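Local coordinates for iron binding protein FbpA (Mannheimia haemolytica, PDB 1Q35), which binds ferric iron, probably as the periplasmic solute-binding component of a bacterial iron-uptake system, at residues Lys109-Lys114 against Ile189-Ile194; Leu115-Asp120 against Phe220-His225. All blocks are in the same frame, centred on the assembly; numbering follows the deposited sequence. Where two conformers were deposited one is given.

Contact 1 (Lys109-Lys114 against Ile189-Ile194); sequences KDRVGK and ICDYSI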
ATOM      1  N   LYS A 109     -18.346   3.760 -14.183  1.00 10.70           N
ATOM      2  CA  LYS A 109     -18.698   5.025 -14.813  1.00 12.05           C
ATOM      3  C   LYS A 109     -20.174   5.042 -15.224  1.00 12.30           C
ATOM      4  O   LYS A 109     -20.890   5.990 -14.914  1.00 13.41           O
ATOM      5  CB  LYS A 109     -17.802   5.267 -16.031  1.00 12.62           C
ATOM      6  CG  LYS A 109     -18.045   6.585 -16.750  1.00 14.62           C
ATOM      7  CD  LYS A 109     -17.202   6.706 -18.017  1.00 17.07           C
ATOM      8  CE  LYS A 109     -17.503   8.002 -18.758  1.00 19.27           C
ATOM      9  NZ  LYS A 109     -16.953   8.009 -20.141  1.00 21.34           N
ATOM     10  N   ASP A 110     -20.612   3.974 -15.890  1.00 12.30           N
ATOM     11  CA  ASP A 110     -21.955   3.896 -16.470  1.00 12.88           C
ATOM     12  C   ASP A 110     -23.038   3.568 -15.450  1.00 12.46           C
ATOM     13  O   ASP A 110     -24.148   4.089 -15.531  1.00 13.29           O
ATOM     14  CB  ASP A 110     -21.993   2.842 -17.594  1.00 13.68           C
ATOM     15  CG  ASP A 110     -21.173   3.244 -18.804  1.00 15.26           C
ATOM     16  OD1 ASP A 110     -20.726   2.343 -19.546  1.00 17.78           O
ATOM     17  OD2 ASP A 110     -20.937   4.431 -19.101  1.00 16.92           O
ATOM     18  N   ARG A 111     -22.723   2.698 -14.495  1.00 11.48           N
ATOM     19  CA  ARG A 111     -23.747   2.105 -13.641  1.00 10.95           C
ATOM     20  C   ARG A 111     -23.816   2.693 -12.226  1.00 10.56           C
ATOM     21  O   ARG A 111     -24.728   2.368 -11.469  1.00 10.47           O
ATOM     22  CB  ARG A 111     -23.567   0.589 -13.581  1.00 10.77           C
ATOM     23  CG  ARG A 111     -23.651  -0.096 -14.948  1.00 11.09           C
ATOM     24  CD  ARG A 111     -23.530  -1.602 -14.895  1.00 10.66           C
ATOM     25  NE  ARG A 111     -22.286  -1.998 -14.239  1.00  9.94           N
ATOM     26  CZ  ARG A 111     -21.091  -2.017 -14.822  1.00 10.06           C
ATOM     27  NH1 ARG A 111     -20.937  -1.725 -16.107  1.00 10.66           N
ATOM     28  NH2 ARG A 111     -20.026  -2.365 -14.104  1.00 10.26           N
ATOM     29  N   VAL A 112     -22.869   3.565 -11.887  1.00 10.61           N
ATOM     30  CA  VAL A 112     -22.850   4.249 -10.590  1.00 10.50           C
ATOM     31  C   VAL A 112     -22.578   5.745 -10.733  1.00 10.68           C
ATOM     32  O   VAL A 112     -23.294   6.567 -10.167  1.00 11.67           O
ATOM     33  CB  VAL A 112     -21.778   3.646  -9.631  1.00 10.23           C
ATOM     34  CG1 VAL A 112     -21.739   4.400  -8.289  1.00 10.56           C
ATOM     35  CG2 VAL A 112     -22.036   2.179  -9.404  1.00 10.17           C
ATOM     36  N   GLY A 113     -21.532   6.093 -11.472  1.00 10.92           N
ATOM     37  CA  GLY A 113     -21.058   7.459 -11.512  1.00 11.10           C
ATOM     38  C   GLY A 113     -20.187   7.762 -10.300  1.00 11.64           C
ATOM     39  O   GLY A 113     -19.688   6.863  -9.615  1.00 11.55           O
ATOM     40  N   LYS A 114     -20.002   9.047 -10.038  1.00 12.46           N
ATOM     41  CA  LYS A 114     -19.169   9.510  -8.936  1.00 13.67           C
ATOM     42  C   LYS A 114     -19.928   9.385  -7.621  1.00 13.48           C
ATOM     43  O   LYS A 114     -21.133   9.626  -7.564  1.00 15.10           O
ATOM     44  CB  LYS A 114     -18.774  10.964  -9.178  1.00 14.78           C
ATOM     45  CG  LYS A 114     -17.595  11.454  -8.373  1.00 17.55           C
ATOM     46  CD  LYS A 114     -17.245  12.887  -8.753  1.00 20.56           C
ATOM     47  CE  LYS A 114     -18.143  13.890  -8.042  1.00 22.01           C
ATOM     48  NZ  LYS A 114     -19.536  13.942  -8.574  1.00 23.77           N
ATOM     49  N   ILE A 189     -19.335  -7.140 -14.111  1.00 12.64           N
ATOM     50  CA  ILE A 189     -19.499  -8.089 -13.008  1.00 13.35           C
ATOM     51  C   ILE A 189     -19.790  -7.380 -11.692  1.00 13.19           C
ATOM     52  O   ILE A 189     -20.544  -7.871 -10.857  1.00 14.20           O
ATOM     53  CB  ILE A 189     -18.225  -8.961 -12.866  1.00 13.83           C
ATOM     54  CG1 ILE A 189     -18.042  -9.863 -14.095  0.65 14.67           C
ATOM     55  CG2 ILE A 189     -18.259  -9.779 -11.579  1.00 14.42           C
ATOM     56  CD1 ILE A 189     -19.162 -10.864 -14.325  0.65 15.36           C
ATOM     57  N   CYS A 190     -19.174  -6.230 -11.495  1.00 12.86           N
ATOM     58  CA  CYS A 190     -19.458  -5.454 -10.297  1.00 12.96           C
ATOM     59  C   CYS A 190     -19.415  -3.970 -10.597  1.00 11.87           C
ATOM     60  O   CYS A 190     -18.988  -3.541 -11.671  1.00 11.77           O
ATOM     61  CB  CYS A 190     -18.497  -5.810  -9.167  0.65 13.96           C
ATOM     62  SG  CYS A 190     -16.814  -6.059  -9.719  0.65 16.08           S
ATOM     63  N   ASP A 191     -19.882  -3.205  -9.624  1.00 10.52           N
ATOM     64  CA  ASP A 191     -20.072  -1.772  -9.756  1.00 10.02           C
ATOM     65  C   ASP A 191     -19.210  -0.946  -8.809  1.00  9.47           C
ATOM     66  O   ASP A 191     -19.060   0.250  -9.024  1.00  9.27           O
ATOM     67  CB  ASP A 191     -21.537  -1.430  -9.481  1.00 10.49           C
ATOM     68  CG  ASP A 191     -22.486  -1.983 -10.526  1.00 11.33           C
ATOM     69  OD1 ASP A 191     -22.027  -2.551 -11.537  1.00 11.77           O
ATOM     70  OD2 ASP A 191     -23.721  -1.867 -10.398  1.00 12.47           O
ATOM     71  N   TYR A 192     -18.710  -1.578  -7.745  1.00  9.17           N
ATOM     72  CA  TYR A 192     -17.867  -0.946  -6.728  1.00  8.89           C
ATOM     73  C   TYR A 192     -16.714  -1.883  -6.440  1.00  8.72           C
ATOM     74  O   TYR A 192     -16.920  -3.089  -6.319  1.00  9.84           O
ATOM     75  CB  TYR A 192     -18.631  -0.745  -5.412  1.00  8.78           C
ATOM     76  CG  TYR A 192     -19.901   0.073  -5.532  1.00  8.98           C
ATOM     77  CD1 TYR A 192     -21.078  -0.500  -6.009  1.00  9.29           C
ATOM     78  CD2 TYR A 192     -19.935   1.414  -5.154  1.00  9.90           C
ATOM     79  CE1 TYR A 192     -22.244   0.242  -6.131  1.00 10.18           C
ATOM     80  CE2 TYR A 192     -21.101   2.162  -5.270  1.00 10.18           C
ATOM     81  CZ  TYR A 192     -22.248   1.569  -5.767  1.00 10.33           C
ATOM     82  OH  TYR A 192     -23.396   2.313  -5.894  1.00 11.76           O
ATOM     83  N   SER A 193     -15.506  -1.348  -6.336  1.00  8.30           N
ATOM     84  CA  SER A 193     -14.392  -2.139  -5.830  1.00  8.27           C
ATOM     85  C   SER A 193     -13.536  -1.314  -4.883  1.00  8.11           C
ATOM     86  O   SER A 193     -13.644  -0.090  -4.829  1.00  8.58           O
ATOM     87  CB  SER A 193     -13.531  -2.695  -6.971  0.65  8.43           C
ATOM     88  OG  SER A 193     -12.673  -1.698  -7.507  0.65  6.83           O
ATOM     89  N   ILE A 194     -12.714  -2.005  -4.106  1.00  7.55           N
ATOM     90  CA  ILE A 194     -11.713  -1.365  -3.261  1.00  7.80           C
ATOM     91  C   ILE A 194     -10.354  -1.659  -3.879  1.00  7.62           C
ATOM     92  O   ILE A 194     -10.088  -2.785  -4.280  1.00  8.51           O
ATOM     93  CB  ILE A 194     -11.797  -1.910  -1.825  1.00  8.14           C
ATOM     94  CG1 ILE A 194     -13.154  -1.576  -1.202  1.00  9.04           C
ATOM     95  CG2 ILE A 194     -10.666  -1.334  -0.987  1.00  8.48           C
ATOM     96  CD1 ILE A 194     -13.388  -2.229   0.151  1.00 10.41           C
TER
HETATM   97  O   HOH W   1     -25.092   0.280  -9.609  1.00 14.34           O
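R111 and V112, in the loop that follows strand 96-108, pack against D191, just before strand 192-196, and Y192, its first residue, in the mixed sheet of this periplasmic-binding-protein fold. The polar half is a salt bridge. R111 NE donates to D191 OD1 at 2.8 Å, and the bond is nearly straight, 165° at the hydrogen. OD1 lies in the guanidinium plane, yet NE meets it from above the carboxylate plane, the two flat groups being turned 43° apart. R111 NH2 adds a weak second bond to the same OD1 and also donates to the carbonyl O of C190 at 2.9 Å; I185 O in helix 178-187 is a further acceptor for NH2. The chain of R111 bends at chi3 (-56°), which turns NE out of the line of the extended CA-CB-CG-CD portion. The other carboxylate oxygen, D191 OD2, accepts a hydrogen bond from a water that also donates to R111 O, so both branches of the carboxylate are tied to R111, one directly and one through solvent. C190 offers its carbonyl here, while its side chain points away and forms a disulfide with C134. The apolar half belongs to V112. Its CG2 lies 3.6 Å from D191 CB and sits over one face of the Y192 ring, a CH-pi contact 4.1 Å from the centroid. Y129 meets that ring edge-to-face. The second branch of V112 reaches the phenol end of the ring, where CG1 stands 3.6 Å from Y192 OH.

Contact 2 (Leu115-Asp120 against Phe220-His225); sequences LPAGFD and FPSGEH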
ATOM      1  N   LEU A 115     -19.228   9.001  -6.561  1.00 12.53           N
ATOM      2  CA  LEU A 115     -19.838   8.915  -5.241  1.00 12.10           C
ATOM      3  C   LEU A 115     -20.010  10.313  -4.665  1.00 11.79           C
ATOM      4  O   LEU A 115     -19.178  11.182  -4.907  1.00 11.73           O
ATOM      5  CB  LEU A 115     -18.966   8.077  -4.308  1.00 11.76           C
ATOM      6  CG  LEU A 115     -18.793   6.637  -4.788  1.00 13.07           C
ATOM      7  CD1 LEU A 115     -17.810   5.905  -3.906  1.00 13.78           C
ATOM      8  CD2 LEU A 115     -20.137   5.909  -4.829  1.00 14.03           C
ATOM      9  N   PRO A 116     -21.074  10.535  -3.898  1.00 11.90           N
ATOM     10  CA  PRO A 116     -21.313  11.847  -3.285  1.00 11.87           C
ATOM     11  C   PRO A 116     -20.375  12.101  -2.119  1.00 11.27           C
ATOM     12  O   PRO A 116     -19.885  11.153  -1.493  1.00 11.28           O
ATOM     13  CB  PRO A 116     -22.750  11.731  -2.773  1.00 12.32           C
ATOM     14  CG  PRO A 116     -22.911  10.283  -2.466  1.00 12.75           C
ATOM     15  CD  PRO A 116     -22.116   9.565  -3.527  1.00 12.26           C
ATOM     16  N   ALA A 117     -20.130  13.371  -1.816  1.00 11.03           N
ATOM     17  CA  ALA A 117     -19.419  13.732  -0.599  1.00 10.77           C
ATOM     18  C   ALA A 117     -20.113  13.091   0.598  1.00 10.50           C
ATOM     19  O   ALA A 117     -21.342  13.059   0.680  1.00 10.74           O
ATOM     20  CB  ALA A 117     -19.368  15.244  -0.437  1.00 11.01           C
ATOM     21  N   GLY A 118     -19.307  12.565   1.513  1.00  9.97           N
ATOM     22  CA  GLY A 118     -19.791  11.865   2.689  1.00  9.84           C
ATOM     23  C   GLY A 118     -19.764  10.351   2.572  1.00  9.64           C
ATOM     24  O   GLY A 118     -19.924   9.665   3.575  1.00 10.09           O
ATOM     25  N   PHE A 119     -19.560   9.821   1.367  1.00  9.33           N
ATOM     26  CA  PHE A 119     -19.534   8.371   1.167  1.00  9.19           C
ATOM     27  C   PHE A 119     -18.349   7.739   1.890  1.00  9.04           C
ATOM     28  O   PHE A 119     -17.231   8.222   1.806  1.00  9.18           O
ATOM     29  CB  PHE A 119     -19.493   8.030  -0.325  1.00  9.78           C
ATOM     30  CG  PHE A 119     -19.929   6.625  -0.638  1.00 10.07           C
ATOM     31  CD1 PHE A 119     -21.226   6.364  -1.061  1.00 11.54           C
ATOM     32  CD2 PHE A 119     -19.048   5.553  -0.505  1.00 10.34           C
ATOM     33  CE1 PHE A 119     -21.633   5.072  -1.359  1.00 11.97           C
ATOM     34  CE2 PHE A 119     -19.457   4.255  -0.808  1.00 11.20           C
ATOM     35  CZ  PHE A 119     -20.746   4.021  -1.229  1.00 11.74           C
ATOM     36  N   ASP A 120     -18.613   6.632   2.569  1.00  8.91           N
ATOM     37  CA  ASP A 120     -17.663   5.985   3.466  1.00  8.83           C
ATOM     38  C   ASP A 120     -17.472   4.539   3.014  1.00  8.28           C
ATOM     39  O   ASP A 120     -18.374   3.946   2.420  1.00  8.86           O
ATOM     40  CB  ASP A 120     -18.263   6.019   4.875  1.00  9.02           C
ATOM     41  CG  ASP A 120     -17.262   5.747   5.973  1.00  9.73           C
ATOM     42  OD1 ASP A 120     -16.622   4.672   5.984  1.00 10.03           O
ATOM     43  OD2 ASP A 120     -17.116   6.555   6.913  1.00 11.16           O
ATOM     44  N   PHE A 220     -12.424   9.051  -3.555  1.00  7.95           N
ATOM     45  CA  PHE A 220     -11.754   9.129  -2.262  1.00  7.83           C
ATOM     46  C   PHE A 220     -12.823   9.242  -1.181  1.00  8.03           C
ATOM     47  O   PHE A 220     -13.502  10.272  -1.085  1.00  8.35           O
ATOM     48  CB  PHE A 220     -10.837  10.353  -2.221  1.00  7.96           C
ATOM     49  CG  PHE A 220      -9.794  10.354  -3.289  1.00  9.29           C
ATOM     50  CD1 PHE A 220      -9.873  11.244  -4.350  1.00 12.36           C
ATOM     51  CD2 PHE A 220      -8.729   9.465  -3.238  1.00 10.46           C
ATOM     52  CE1 PHE A 220      -8.907  11.245  -5.341  1.00 13.73           C
ATOM     53  CE2 PHE A 220      -7.758   9.464  -4.228  1.00 11.99           C
ATOM     54  CZ  PHE A 220      -7.849  10.349  -5.283  1.00 13.33           C
ATOM     55  N   PRO A 221     -13.018   8.192  -0.385  1.00  8.13           N
ATOM     56  CA  PRO A 221     -14.036   8.238   0.667  1.00  8.52           C
ATOM     57  C   PRO A 221     -13.900   9.466   1.566  1.00  8.55           C
ATOM     58  O   PRO A 221     -12.795   9.888   1.904  1.00  8.78           O
ATOM     59  CB  PRO A 221     -13.794   6.936   1.426  1.00  8.80           C
ATOM     60  CG  PRO A 221     -13.280   6.024   0.374  1.00  8.83           C
ATOM     61  CD  PRO A 221     -12.347   6.878  -0.428  1.00  8.22           C
ATOM     62  N   SER A 222     -15.040  10.041   1.932  1.00  8.38           N
ATOM     63  CA  SER A 222     -15.084  11.321   2.631  1.00  8.72           C
ATOM     64  C   SER A 222     -16.075  11.292   3.792  1.00  8.61           C
ATOM     65  O   SER A 222     -16.709  12.300   4.113  1.00  9.51           O
ATOM     66  CB  SER A 222     -15.419  12.440   1.642  1.00  9.35           C
ATOM     67  OG  SER A 222     -16.622  12.171   0.953  1.00 10.16           O
ATOM     68  N   GLY A 223     -16.187  10.131   4.432  1.00  8.90           N
ATOM     69  CA  GLY A 223     -16.889  10.020   5.694  1.00  9.15           C
ATOM     70  C   GLY A 223     -16.071  10.597   6.836  1.00  9.29           C
ATOM     71  O   GLY A 223     -15.091  11.308   6.633  1.00  9.11           O
ATOM     72  N   GLU A 224     -16.462  10.246   8.053  1.00  9.68           N
ATOM     73  CA  GLU A 224     -15.902  10.821   9.270  1.00 10.20           C
ATOM     74  C   GLU A 224     -14.376  10.808   9.306  1.00  9.48           C
ATOM     75  O   GLU A 224     -13.737  11.783   9.709  1.00 10.44           O
ATOM     76  CB  GLU A 224     -16.451  10.041  10.470  1.00 10.66           C
ATOM     77  CG  GLU A 224     -15.977  10.541  11.824  1.00 12.43           C
ATOM     78  CD  GLU A 224     -16.566   9.773  12.996  1.00 14.74           C
ATOM     79  OE1 GLU A 224     -16.253  10.139  14.150  1.00 17.04           O
ATOM     80  OE2 GLU A 224     -17.332   8.808  12.775  1.00 15.26           O
ATOM     81  N   HIS A 225     -13.795   9.682   8.905  1.00  8.89           N
ATOM     82  CA  HIS A 225     -12.348   9.492   8.976  1.00  8.51           C
ATOM     83  C   HIS A 225     -11.670   9.503   7.615  1.00  8.09           C
ATOM     84  O   HIS A 225     -10.522   9.083   7.490  1.00  8.56           O
ATOM     85  CB  HIS A 225     -12.040   8.207   9.731  1.00  8.80           C
ATOM     86  CG  HIS A 225     -12.646   8.175  11.095  1.00  9.90           C
ATOM     87  ND1 HIS A 225     -12.026   8.722  12.197  1.00 11.91           N
ATOM     88  CD2 HIS A 225     -13.858   7.748  11.520  1.00 11.51           C
ATOM     89  CE1 HIS A 225     -12.799   8.561  13.255  1.00 12.17           C
ATOM     90  NE2 HIS A 225     -13.920   7.981  12.873  1.00 11.98           N
TER
HETATM   91  O   HOH W   2     -14.679   7.334   7.480  1.00 11.19           O
HETATM   92  O   HOH W   3     -18.568   8.172   8.324  1.00 12.69           O
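S222, in the loop between strands 216-219 and 228-236, makes two hydrogen bonds to 115-120, in the loop after strand 96-108. Its OG accepts from G118 N at 2.8 Å (158° at the hydrogen), and its own backbone N donates to F119 O at 2.9 Å. With chi1 at 55°, OG lies between the backbone N and the carbonyl carbon of S222, where it meets G118 N and, at 3.6 Å, A117 CA. Segment 115-120 holds a type II beta turn from P116 to F119, closed by F119 N to P116 O; G118 holds the positive phi (100°) of its third position. Further along, D120 OD2 accepts hydrogen bonds from two waters, each at 2.6 Å, which in turn accept from E224 N and H225 N. The other oxygen of that carboxylate, OD1, is hydrogen-bonded to L122 N. Packing is close at the glycines: G118 CA makes a CA-H...O contact with S222 O, and D120 OD2 lies 3.7 Å from G223 CA. P221 CB rests 3.7 Å from F119 O. The loops thus meet mainly through backbone groups, one serine hydroxyl and a hydrated carboxylate, consistent with a fit set largely by backbone shape.

From the N terminus the chain passes along strand 96-108 into one loop whose first part, 109-114, enters contact 1 and whose next part, 115-120, enters contact 2. It then runs through strand 133-134 and helices 141-168 and 178-187 before 189-194 returns to close contact 1. Helices 198-205 and 210-214 and strand 216-219 follow, and 220-225 closes contact 2, so the two closures cross rather than nest. Both fasten the loop after strand 96-108 to segments around antiparallel neighbours of that strand, 192-196 and 216-219. Their centres are about 15 Å apart, and they touch where Y192 CE2 packs 3.9 Å from L115 CD2.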